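Local coordinates for protein toll-like receptor 6, Variable lymphocyte receptor B (Mus musculus, PDB 3A79) that probably senses diacylated lipopeptides together with a second Toll-like receptor in innate immunity, here as a fusion with part of a hagfish variable lymphocyte receptor, at residues B[77-82]-B[101-106]; B[197-202]-B[215-220]; B[292-297]-B[318-323]. All blocks are in the same frame, centred on the assembly; numbering follows the deposited sequence.

Interaction 1. Residues B[77-82]-B[101-106]; sequences ELRVLR and DLEYLD
R79 binds the 101-106 segment through its carbonyl: its O accepts hydrogen bonds from E103 N at 2.8 Å and from Y104 N at 2.9 Å, so two N-H groups grip one oxygen. The R79 side chain adds less, its NH1 lying 4.3 Å from E103 OE1, too far for a salt bridge. L81 forms two backbone hydrogen bonds: its N donates to Y104 O at 2.8 Å and its O accepts from D106 N at 3.1 Å. This is parallel pairing, with axes 7° apart, between strands of successive leucine-rich repeats in the Toll-like receptor part of the fusion. With its CG anti to the backbone N (chi1 170°), the L81 side chain lies beside that of L105; L81 CD2 is 3.8 Å from L105 CD1, and both residues touch F96. On the other sheet face, V80 CG1 approaches Y104 CD2 obliquely at 3.8 Å, and R82 CG stands 3.8 Å from Y104 CE2. The Y104 ring also stacks with that of H125. An alanine in place of Y104 would probably leave V80 CG1, the R82 methylenes and the H125 ring without their neighbour.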
loop_
_atom_site.group_PDB
_atom_site.type_symbol
_atom_site.label_atom_id
_atom_site.label_comp_id
_atom_site.label_asym_id
_atom_site.label_seq_id
_atom_site.Cartn_x
_atom_site.Cartn_y
_atom_site.Cartn_z
ATOM N N GLU B 77 40.418 39.127 -9.646
ATOM C CA GLU B 77 39.922 38.754 -8.324
ATOM C C GLU B 77 39.408 37.325 -8.279
ATOM O O GLU B 77 38.986 36.854 -7.226
ATOM C CB GLU B 77 38.786 39.687 -7.915
ATOM C CG GLU B 77 38.885 40.201 -6.502
ATOM C CD GLU B 77 39.556 41.556 -6.450
ATOM O OE1 GLU B 77 38.836 42.545 -6.194
ATOM O OE2 GLU B 77 40.787 41.635 -6.684
ATOM N N LEU B 78 39.442 36.653 -9.430
ATOM C CA LEU B 78 38.869 35.317 -9.599
ATOM C C LEU B 78 39.377 34.317 -8.564
ATOM O O LEU B 78 40.582 34.163 -8.394
ATOM C CB LEU B 78 39.157 34.792 -11.012
ATOM C CG LEU B 78 38.337 33.567 -11.413
ATOM C CD1 LEU B 78 36.888 33.836 -11.104
ATOM C CD2 LEU B 78 38.496 33.248 -12.878
ATOM N N ARG B 79 38.456 33.654 -7.871
ATOM C CA ARG B 79 38.809 32.596 -6.936
ATOM C C ARG B 79 38.400 31.260 -7.527
ATOM O O ARG B 79 39.107 30.262 -7.404
ATOM C CB ARG B 79 38.092 32.766 -5.599
ATOM C CG ARG B 79 38.483 33.972 -4.763
ATOM C CD ARG B 79 37.723 33.945 -3.426
ATOM N NE ARG B 79 36.259 34.034 -3.579
ATOM C CZ ARG B 79 35.412 32.999 -3.540
ATOM N NH1 ARG B 79 35.872 31.764 -3.358
ATOM N NH2 ARG B 79 34.099 33.199 -3.690
ATOM N N VAL B 80 37.247 31.248 -8.171
ATOM C CA VAL B 80 36.670 30.016 -8.681
ATOM C C VAL B 80 36.444 30.093 -10.185
ATOM O O VAL B 80 35.905 31.075 -10.692
ATOM C CB VAL B 80 35.339 29.724 -7.977
ATOM C CG1 VAL B 80 34.620 28.546 -8.624
ATOM C CG2 VAL B 80 35.580 29.518 -6.477
ATOM N N LEU B 81 36.883 29.063 -10.897
ATOM C CA LEU B 81 36.650 28.965 -12.333
ATOM C C LEU B 81 36.212 27.542 -12.645
ATOM O O LEU B 81 36.978 26.605 -12.472
ATOM C CB LEU B 81 37.913 29.329 -13.117
ATOM C CG LEU B 81 37.927 29.054 -14.624
ATOM C CD1 LEU B 81 37.033 30.018 -15.390
ATOM C CD2 LEU B 81 39.358 29.119 -15.144
ATOM N N ARG B 82 34.965 27.378 -13.064
ATOM C CA ARG B 82 34.451 26.055 -13.379
ATOM C C ARG B 82 34.341 25.931 -14.888
ATOM O O ARG B 82 33.641 26.695 -15.528
ATOM C CB ARG B 82 33.118 25.785 -12.673
ATOM C CG ARG B 82 33.153 26.139 -11.176
ATOM C CD ARG B 82 32.052 25.468 -10.336
ATOM N NE ARG B 82 30.748 26.127 -10.460
ATOM C CZ ARG B 82 29.728 25.658 -11.180
ATOM N NH1 ARG B 82 29.843 24.506 -11.849
ATOM N NH2 ARG B 82 28.584 26.338 -11.229
ATOM N N ASP B 101 44.653 34.804 -7.301
ATOM C CA ASP B 101 43.780 34.458 -6.192
ATOM C C ASP B 101 43.013 33.178 -6.470
ATOM O O ASP B 101 42.233 32.711 -5.632
ATOM C CB ASP B 101 42.794 35.597 -5.914
ATOM C CG ASP B 101 43.433 36.761 -5.169
ATOM O OD1 ASP B 101 44.589 36.620 -4.710
ATOM O OD2 ASP B 101 42.773 37.816 -5.042
ATOM N N LEU B 102 43.238 32.616 -7.654
ATOM C CA LEU B 102 42.481 31.456 -8.099
ATOM C C LEU B 102 42.732 30.248 -7.197
ATOM O O LEU B 102 43.867 29.744 -7.107
ATOM C CB LEU B 102 42.815 31.139 -9.558
ATOM C CG LEU B 102 42.013 30.019 -10.229
ATOM C CD1 LEU B 102 40.558 30.406 -10.464
ATOM C CD2 LEU B 102 42.683 29.644 -11.537
ATOM N N GLU B 103 41.681 29.788 -6.521
ATOM C CA GLU B 103 41.816 28.612 -5.666
ATOM C C GLU B 103 41.025 27.375 -6.101
ATOM O O GLU B 103 41.326 26.261 -5.670
ATOM C CB GLU B 103 41.540 28.946 -4.201
ATOM C CG GLU B 103 40.398 29.879 -3.951
ATOM C CD GLU B 103 40.494 30.502 -2.571
ATOM O OE1 GLU B 103 39.599 30.244 -1.736
ATOM O OE2 GLU B 103 41.479 31.230 -2.312
ATOM N N TYR B 104 40.031 27.559 -6.959
ATOM C CA TYR B 104 39.250 26.425 -7.441
ATOM C C TYR B 104 39.207 26.441 -8.964
ATOM O O TYR B 104 38.677 27.365 -9.578
ATOM C CB TYR B 104 37.856 26.434 -6.807
ATOM C CG TYR B 104 36.878 25.372 -7.268
ATOM C CD1 TYR B 104 36.230 24.552 -6.352
ATOM C CD2 TYR B 104 36.564 25.223 -8.615
ATOM C CE1 TYR B 104 35.305 23.590 -6.771
ATOM C CE2 TYR B 104 35.653 24.265 -9.050
ATOM C CZ TYR B 104 35.022 23.453 -8.128
ATOM O OH TYR B 104 34.110 22.518 -8.582
ATOM N N LEU B 105 39.796 25.412 -9.562
ATOM C CA LEU B 105 39.823 25.252 -11.006
ATOM C C LEU B 105 39.324 23.854 -11.364
ATOM O O LEU B 105 39.882 22.857 -10.913
ATOM C CB LEU B 105 41.245 25.474 -11.530
ATOM C CG LEU B 105 41.545 25.135 -12.991
ATOM C CD1 LEU B 105 40.462 25.667 -13.892
ATOM C CD2 LEU B 105 42.903 25.690 -13.399
ATOM N N ASP B 106 38.255 23.788 -12.153
ATOM C CA ASP B 106 37.667 22.512 -12.563
ATOM C C ASP B 106 37.649 22.392 -14.084
ATOM O O ASP B 106 36.767 22.929 -14.751
ATOM C CB ASP B 106 36.247 22.349 -11.990
ATOM C CG ASP B 106 35.536 21.098 -12.508
ATOM O OD1 ASP B 106 36.203 20.087 -12.803
ATOM O OD2 ASP B 106 34.296 21.121 -12.615
#

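Interaction 2. Residues B[197-202]-B[215-220]; sequences TVLHLV and MSVNAL. With NAG (2-acetamido-2-deoxy-beta-D-glucopyranose), chain N; NAG (2-acetamido-2-deoxy-beta-D-glucopyranose), chain M.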
loop_
_atom_site.group_PDB
_atom_site.type_symbol
_atom_site.label_atom_id
_atom_site.label_comp_id
_atom_site.label_asym_id
_atom_site.label_seq_id
_atom_site.Cartn_x
_atom_site.Cartn_y
_atom_site.Cartn_z
ATOM N N THR B 197 42.149 11.617 2.702
ATOM C CA THR B 197 40.930 11.276 3.423
ATOM C C THR B 197 40.006 10.407 2.542
ATOM O O THR B 197 39.619 9.293 2.923
ATOM C CB THR B 197 40.179 12.520 3.918
ATOM O OG1 THR B 197 40.999 13.220 4.858
ATOM C CG2 THR B 197 38.870 12.110 4.595
ATOM N N VAL B 198 39.673 10.901 1.357
ATOM C CA VAL B 198 38.810 10.148 0.461
ATOM C C VAL B 198 39.537 9.737 -0.814
ATOM O O VAL B 198 40.291 10.517 -1.387
ATOM C CB VAL B 198 37.547 10.959 0.102
ATOM C CG1 VAL B 198 36.670 10.197 -0.866
ATOM C CG2 VAL B 198 36.770 11.310 1.362
ATOM N N LEU B 199 39.327 8.497 -1.242
ATOM C CA LEU B 199 39.761 8.078 -2.568
ATOM C C LEU B 199 38.558 7.639 -3.373
ATOM O O LEU B 199 37.908 6.657 -3.028
ATOM C CB LEU B 199 40.759 6.929 -2.500
ATOM C CG LEU B 199 41.197 6.458 -3.888
ATOM C CD1 LEU B 199 41.694 7.623 -4.716
ATOM C CD2 LEU B 199 42.266 5.425 -3.764
ATOM N N HIS B 200 38.262 8.369 -4.442
ATOM C CA HIS B 200 37.125 8.051 -5.298
ATOM C C HIS B 200 37.611 7.594 -6.664
ATOM O O HIS B 200 38.322 8.323 -7.371
ATOM C CB HIS B 200 36.216 9.269 -5.458
ATOM C CG HIS B 200 34.910 8.968 -6.129
ATOM N ND1 HIS B 200 34.677 7.797 -6.819
ATOM C CD2 HIS B 200 33.773 9.697 -6.233
ATOM C CE1 HIS B 200 33.449 7.808 -7.304
ATOM N NE2 HIS B 200 32.879 8.950 -6.962
ATOM N N LEU B 201 37.221 6.378 -7.028
ATOM C CA LEU B 201 37.638 5.790 -8.287
ATOM C C LEU B 201 36.433 5.560 -9.195
ATOM O O LEU B 201 35.445 4.950 -8.791
ATOM C CB LEU B 201 38.381 4.477 -8.030
ATOM C CG LEU B 201 39.568 4.621 -7.084
ATOM C CD1 LEU B 201 40.033 3.271 -6.587
ATOM C CD2 LEU B 201 40.688 5.360 -7.784
ATOM N N VAL B 202 36.514 6.060 -10.421
ATOM C CA VAL B 202 35.429 5.883 -11.381
ATOM C C VAL B 202 35.929 5.046 -12.556
ATOM O O VAL B 202 36.998 5.318 -13.104
ATOM C CB VAL B 202 34.878 7.251 -11.894
ATOM C CG1 VAL B 202 33.571 7.056 -12.611
ATOM C CG2 VAL B 202 34.711 8.234 -10.744
ATOM N N MET B 215 46.913 -1.211 -6.580
ATOM C CA MET B 215 46.836 0.090 -5.914
ATOM C C MET B 215 47.094 0.073 -4.422
ATOM O O MET B 215 46.259 -0.376 -3.645
ATOM C CB MET B 215 45.476 0.739 -6.142
ATOM C CG MET B 215 45.220 1.083 -7.572
ATOM S SD MET B 215 44.223 2.554 -7.720
ATOM C CE MET B 215 44.152 2.657 -9.506
ATOM N N SER B 216 48.235 0.608 -4.018
ATOM C CA SER B 216 48.511 0.753 -2.599
ATOM C C SER B 216 47.974 2.065 -2.020
ATOM O O SER B 216 47.868 3.079 -2.713
ATOM C CB SER B 216 50.007 0.626 -2.338
ATOM O OG SER B 216 50.453 -0.656 -2.731
ATOM N N VAL B 217 47.613 2.023 -0.744
ATOM C CA VAL B 217 47.303 3.222 0.006
ATOM C C VAL B 217 47.799 3.024 1.424
ATOM O O VAL B 217 47.749 1.915 1.942
ATOM C CB VAL B 217 45.789 3.504 0.041
ATOM C CG1 VAL B 217 45.485 4.686 0.950
ATOM C CG2 VAL B 217 45.271 3.776 -1.352
ATOM N N ASN B 218 48.276 4.093 2.051
ATOM C CA ASN B 218 48.648 4.039 3.457
ATOM C C ASN B 218 47.487 4.498 4.332
ATOM O O ASN B 218 46.806 3.692 4.971
ATOM C CB ASN B 218 49.867 4.921 3.731
ATOM C CG ASN B 218 50.546 5.392 2.459
ATOM O OD1 ASN B 218 51.741 5.159 2.255
ATOM N ND2 ASN B 218 49.785 6.063 1.592
ATOM N N ALA B 219 47.268 5.808 4.353
ATOM C CA ALA B 219 46.225 6.389 5.183
ATOM C C ALA B 219 44.998 6.706 4.339
ATOM O O ALA B 219 45.072 7.520 3.419
ATOM C CB ALA B 219 46.738 7.642 5.872
ATOM N N LEU B 220 43.874 6.064 4.657
ATOM C CA LEU B 220 42.651 6.221 3.882
ATOM C C LEU B 220 41.423 6.218 4.783
ATOM O O LEU B 220 41.277 5.352 5.633
ATOM C CB LEU B 220 42.532 5.104 2.849
ATOM C CG LEU B 220 41.511 5.400 1.763
ATOM C CD1 LEU B 220 41.778 6.781 1.184
ATOM C CD2 LEU B 220 41.540 4.342 0.692
HETATM C C1 NAG N . 51.331 8.979 4.421
HETATM C C2 NAG N . 51.931 9.498 5.736
HETATM C C3 NAG N . 53.454 9.539 5.636
HETATM C C4 NAG N . 53.987 8.145 5.347
HETATM C C5 NAG N . 53.322 7.489 4.122
HETATM C C6 NAG N . 53.625 5.973 4.141
HETATM C C7 NAG N . 50.287 11.395 5.894
HETATM C C8 NAG N . 49.081 10.995 6.699
HETATM N N2 NAG N . 51.438 10.794 6.209
HETATM O O3 NAG N . 54.016 10.020 6.839
HETATM O O4 NAG N . 55.389 8.235 5.187
HETATM O O5 NAG N . 51.907 7.713 4.064
HETATM O O6 NAG N . 53.392 5.260 2.937
HETATM O O7 NAG N . 50.196 12.258 5.014
HETATM C C1 NAG M . 50.998 -4.775 -4.851
HETATM C C2 NAG M . 51.699 -6.102 -4.521
HETATM C C3 NAG M . 52.109 -6.124 -3.050
HETATM C C4 NAG M . 53.050 -4.966 -2.761
HETATM C C5 NAG M . 52.481 -3.605 -3.205
HETATM C C6 NAG M . 53.629 -2.570 -3.240
HETATM C C7 NAG M . 49.961 -7.471 -5.717
HETATM C C8 NAG M . 50.358 -7.712 -7.147
HETATM N N2 NAG M . 50.957 -7.324 -4.839
HETATM O O3 NAG M . 52.750 -7.343 -2.734
HETATM O O4 NAG M . 53.349 -4.976 -1.380
HETATM O O5 NAG M . 51.821 -3.659 -4.476
HETATM O O6 NAG M . 53.256 -1.203 -3.292
HETATM O O7 NAG M . 48.769 -7.444 -5.394
#
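L220 bridges to the 197-202 segment through one methyl group, its CD1 lying 3.8 Å from L199 CB and 3.7 Å from T197 O. The contact belongs to the leucine-rich-repeat solenoid of the Toll-like receptor part. Strand 198-203 is one of its long series of parallel strands, whereas 215-220 lies on a strand that pairs separately with 190-196, so the side chains meet between the main series and this separate two-stranded pairing. The segments splay: the CA atoms of T197 and L220 are 5.4 Å apart, those of L201 and M215 11.1 Å. Accordingly, backbone atoms take part only at the narrow end, and side chains span the rest. L199 has its CG anti to the backbone N (chi1 179°), and from that CG the methyl CD2 meets V217 CG2 at an angle, 4.2 Å away. At the wide end M215 spans the gap, its SD 4.4 Å from L201 CD1. The contacts between side chains are all apolar.

In the next shell, L245 of helix 235-246 touches L201, M215 and V217, while I193 of the neighbouring strand 190-196 touches M215 and V217. Backbone hydrogen bonds between T197 and both G221 and H222, and between L199 and H222, tie the 197-202 segment to the residues that follow L220, consistent with the close approach at that end. S216 serves a different neighbour: its OG is hydrogen-bonded to O6 of a protein-attached N-acetylglucosamine (chain M) at 2.9 Å, and either hydroxyl could be the donor.

Interaction 3. Residues B[292-297]-B[318-323]; sequences IDREEF and LFSKEA
I292 sets a methyl group squarely on the F319 ring: CD1 lies 3.6 Å from the ring centroid and only 4° off the normal, a CH-pi contact over the centre of the face. A fully extended chi2 (180°) places that CD1, anti to CA. K321 NZ, from the same segment as F319, stands above the opposite face of the ring, offset toward the rim. Further along, A323 CB comes up against the backbone, 3.5 Å from D293 O, and touches R294 CG at 4.0 Å. R294 and E322 lie side by side with their planes turned by 77°; NH1 of R294 and OE2 of E322 are 4.2 Å apart, so the opposite charges are near each other but beyond salt-bridge distance. S320 OG, 3.6 Å from R294 NH1, is likewise a neighbour, not a hydrogen-bond partner. The backbone of F319 is hydrogen-bonded to the bound peptide. In the leucine-rich-repeat solenoid of the Toll-like receptor part, the loop between strands 278-288 and 306-314 thus meets the start of helix 321-329, with I292 touching W263 of helix 263-273 as well as L324, and F319 touching N314 and L324.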
loop_
_atom_site.group_PDB
_atom_site.type_symbol
_atom_site.label_atom_id
_atom_site.label_comp_id
_atom_site.label_asym_id
_atom_site.label_seq_id
_atom_site.Cartn_x
_atom_site.Cartn_y
_atom_site.Cartn_z
ATOM N N ILE B 292 19.314 -16.001 -8.127
ATOM C CA ILE B 292 19.496 -15.922 -6.692
ATOM C C ILE B 292 19.368 -17.322 -6.090
ATOM O O ILE B 292 18.271 -17.870 -5.990
ATOM C CB ILE B 292 18.480 -14.971 -6.050
ATOM C CG1 ILE B 292 18.576 -13.578 -6.678
ATOM C CG2 ILE B 292 18.696 -14.895 -4.559
ATOM C CD1 ILE B 292 17.584 -12.551 -6.090
ATOM N N ASP B 293 20.502 -17.912 -5.719
ATOM C CA ASP B 293 20.517 -19.252 -5.142
ATOM C C ASP B 293 21.032 -19.199 -3.718
ATOM O O ASP B 293 21.424 -18.127 -3.229
ATOM C CB ASP B 293 21.366 -20.199 -5.985
ATOM C CG ASP B 293 20.901 -20.266 -7.431
ATOM O OD1 ASP B 293 21.675 -19.856 -8.322
ATOM O OD2 ASP B 293 19.758 -20.710 -7.684
ATOM N N ARG B 294 21.002 -20.342 -3.040
ATOM C CA ARG B 294 21.513 -20.406 -1.676
ATOM C C ARG B 294 23.032 -20.358 -1.716
ATOM O O ARG B 294 23.672 -21.248 -2.276
ATOM C CB ARG B 294 21.027 -21.663 -0.946
ATOM C CG ARG B 294 19.909 -21.409 0.054
ATOM C CD ARG B 294 19.368 -22.711 0.657
ATOM N NE ARG B 294 18.339 -23.348 -0.169
ATOM C CZ ARG B 294 17.040 -23.064 -0.097
ATOM N NH1 ARG B 294 16.611 -22.146 0.763
ATOM N NH2 ARG B 294 16.171 -23.691 -0.885
ATOM N N GLU B 295 23.605 -19.307 -1.137
ATOM C CA GLU B 295 25.053 -19.133 -1.155
ATOM C C GLU B 295 25.678 -19.399 0.211
ATOM O O GLU B 295 25.090 -19.092 1.251
ATOM C CB GLU B 295 25.417 -17.731 -1.652
ATOM C CG GLU B 295 24.906 -17.421 -3.056
ATOM C CD GLU B 295 25.633 -18.195 -4.141
ATOM O OE1 GLU B 295 26.869 -18.339 -4.030
ATOM O OE2 GLU B 295 24.972 -18.650 -5.104
ATOM N N GLU B 296 26.872 -19.981 0.200
ATOM C CA GLU B 296 27.596 -20.252 1.434
ATOM C C GLU B 296 28.099 -18.961 2.057
ATOM O O GLU B 296 28.613 -18.078 1.365
ATOM C CB GLU B 296 28.765 -21.208 1.184
ATOM C CG GLU B 296 28.335 -22.575 0.678
ATOM C CD GLU B 296 27.125 -23.114 1.424
ATOM O OE1 GLU B 296 27.141 -23.091 2.676
ATOM O OE2 GLU B 296 26.158 -23.558 0.757
ATOM N N PHE B 297 27.939 -18.853 3.369
ATOM C CA PHE B 297 28.439 -17.700 4.101
ATOM C C PHE B 297 28.400 -17.953 5.603
ATOM O O PHE B 297 27.499 -18.623 6.106
ATOM C CB PHE B 297 27.639 -16.439 3.754
ATOM C CG PHE B 297 26.192 -16.513 4.142
ATOM C CD1 PHE B 297 25.748 -15.934 5.321
ATOM C CD2 PHE B 297 25.275 -17.174 3.330
ATOM C CE1 PHE B 297 24.409 -16.011 5.683
ATOM C CE2 PHE B 297 23.946 -17.258 3.679
ATOM C CZ PHE B 297 23.507 -16.672 4.856
ATOM N N LEU B 318 11.974 -15.331 -9.991
ATOM C CA LEU B 318 11.780 -16.603 -9.310
ATOM C C LEU B 318 13.037 -17.028 -8.535
ATOM O O LEU B 318 14.099 -17.262 -9.115
ATOM C CB LEU B 318 11.386 -17.698 -10.302
ATOM C CG LEU B 318 10.459 -17.346 -11.459
ATOM C CD1 LEU B 318 10.097 -18.601 -12.259
ATOM C CD2 LEU B 318 9.232 -16.684 -10.921
ATOM N N PHE B 319 12.902 -17.137 -7.222
ATOM C CA PHE B 319 13.997 -17.589 -6.384
ATOM C C PHE B 319 13.516 -17.779 -4.961
ATOM O O PHE B 319 12.522 -17.192 -4.566
ATOM C CB PHE B 319 15.124 -16.572 -6.411
ATOM C CG PHE B 319 14.746 -15.242 -5.865
ATOM C CD1 PHE B 319 14.937 -14.951 -4.522
ATOM C CD2 PHE B 319 14.215 -14.264 -6.693
ATOM C CE1 PHE B 319 14.596 -13.696 -4.006
ATOM C CE2 PHE B 319 13.876 -13.012 -6.188
ATOM C CZ PHE B 319 14.068 -12.728 -4.841
ATOM N N SER B 320 14.210 -18.595 -4.181
ATOM C CA SER B 320 13.805 -18.754 -2.794
ATOM C C SER B 320 14.156 -17.509 -1.989
ATOM O O SER B 320 15.326 -17.179 -1.827
ATOM C CB SER B 320 14.449 -19.981 -2.162
ATOM O OG SER B 320 14.179 -20.002 -0.771
ATOM N N LYS B 321 13.144 -16.818 -1.476
ATOM C CA LYS B 321 13.389 -15.564 -0.774
ATOM C C LYS B 321 14.267 -15.740 0.477
ATOM O O LYS B 321 14.940 -14.795 0.903
ATOM C CB LYS B 321 12.076 -14.834 -0.456
ATOM C CG LYS B 321 11.379 -14.233 -1.677
ATOM C CD LYS B 321 10.790 -15.330 -2.567
ATOM C CE LYS B 321 10.339 -14.777 -3.902
ATOM N NZ LYS B 321 11.101 -13.545 -4.198
ATOM N N GLU B 322 14.275 -16.942 1.054
ATOM C CA GLU B 322 15.211 -17.244 2.139
ATOM C C GLU B 322 16.639 -16.962 1.676
ATOM O O GLU B 322 17.389 -16.246 2.342
ATOM C CB GLU B 322 15.085 -18.700 2.586
ATOM C CG GLU B 322 13.971 -18.953 3.584
ATOM C CD GLU B 322 13.232 -20.270 3.332
ATOM O OE1 GLU B 322 12.879 -20.954 4.321
ATOM O OE2 GLU B 322 12.996 -20.618 2.146
ATOM N N ALA B 323 16.981 -17.511 0.511
ATOM C CA ALA B 323 18.332 -17.441 -0.051
ATOM C C ALA B 323 18.868 -16.026 -0.120
ATOM O O ALA B 323 20.081 -15.810 -0.069
ATOM C CB ALA B 323 18.364 -18.076 -1.432
#

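Overall arrangement
All three interactions lie in the Toll-like receptor part of the fusion and follow one another along the chain, each closing before the next opens. Interactions 1 and 2 both reach the long series of parallel strands, their centres about 26 Å apart and nearest atoms about 12 Å apart. Interaction 3 involves loops and a helix start, about 33 Å from interaction 2 and about 53 Å from interaction 1 between centres, and it lies across the chain's centre from the latter. Glycans sit beside interaction 2. The bound peptide and a second protein chain reach interaction 3, placing 318-323 at the ligand and dimer contacts; no other protein chain of the assembly touches interactions 1 and 2.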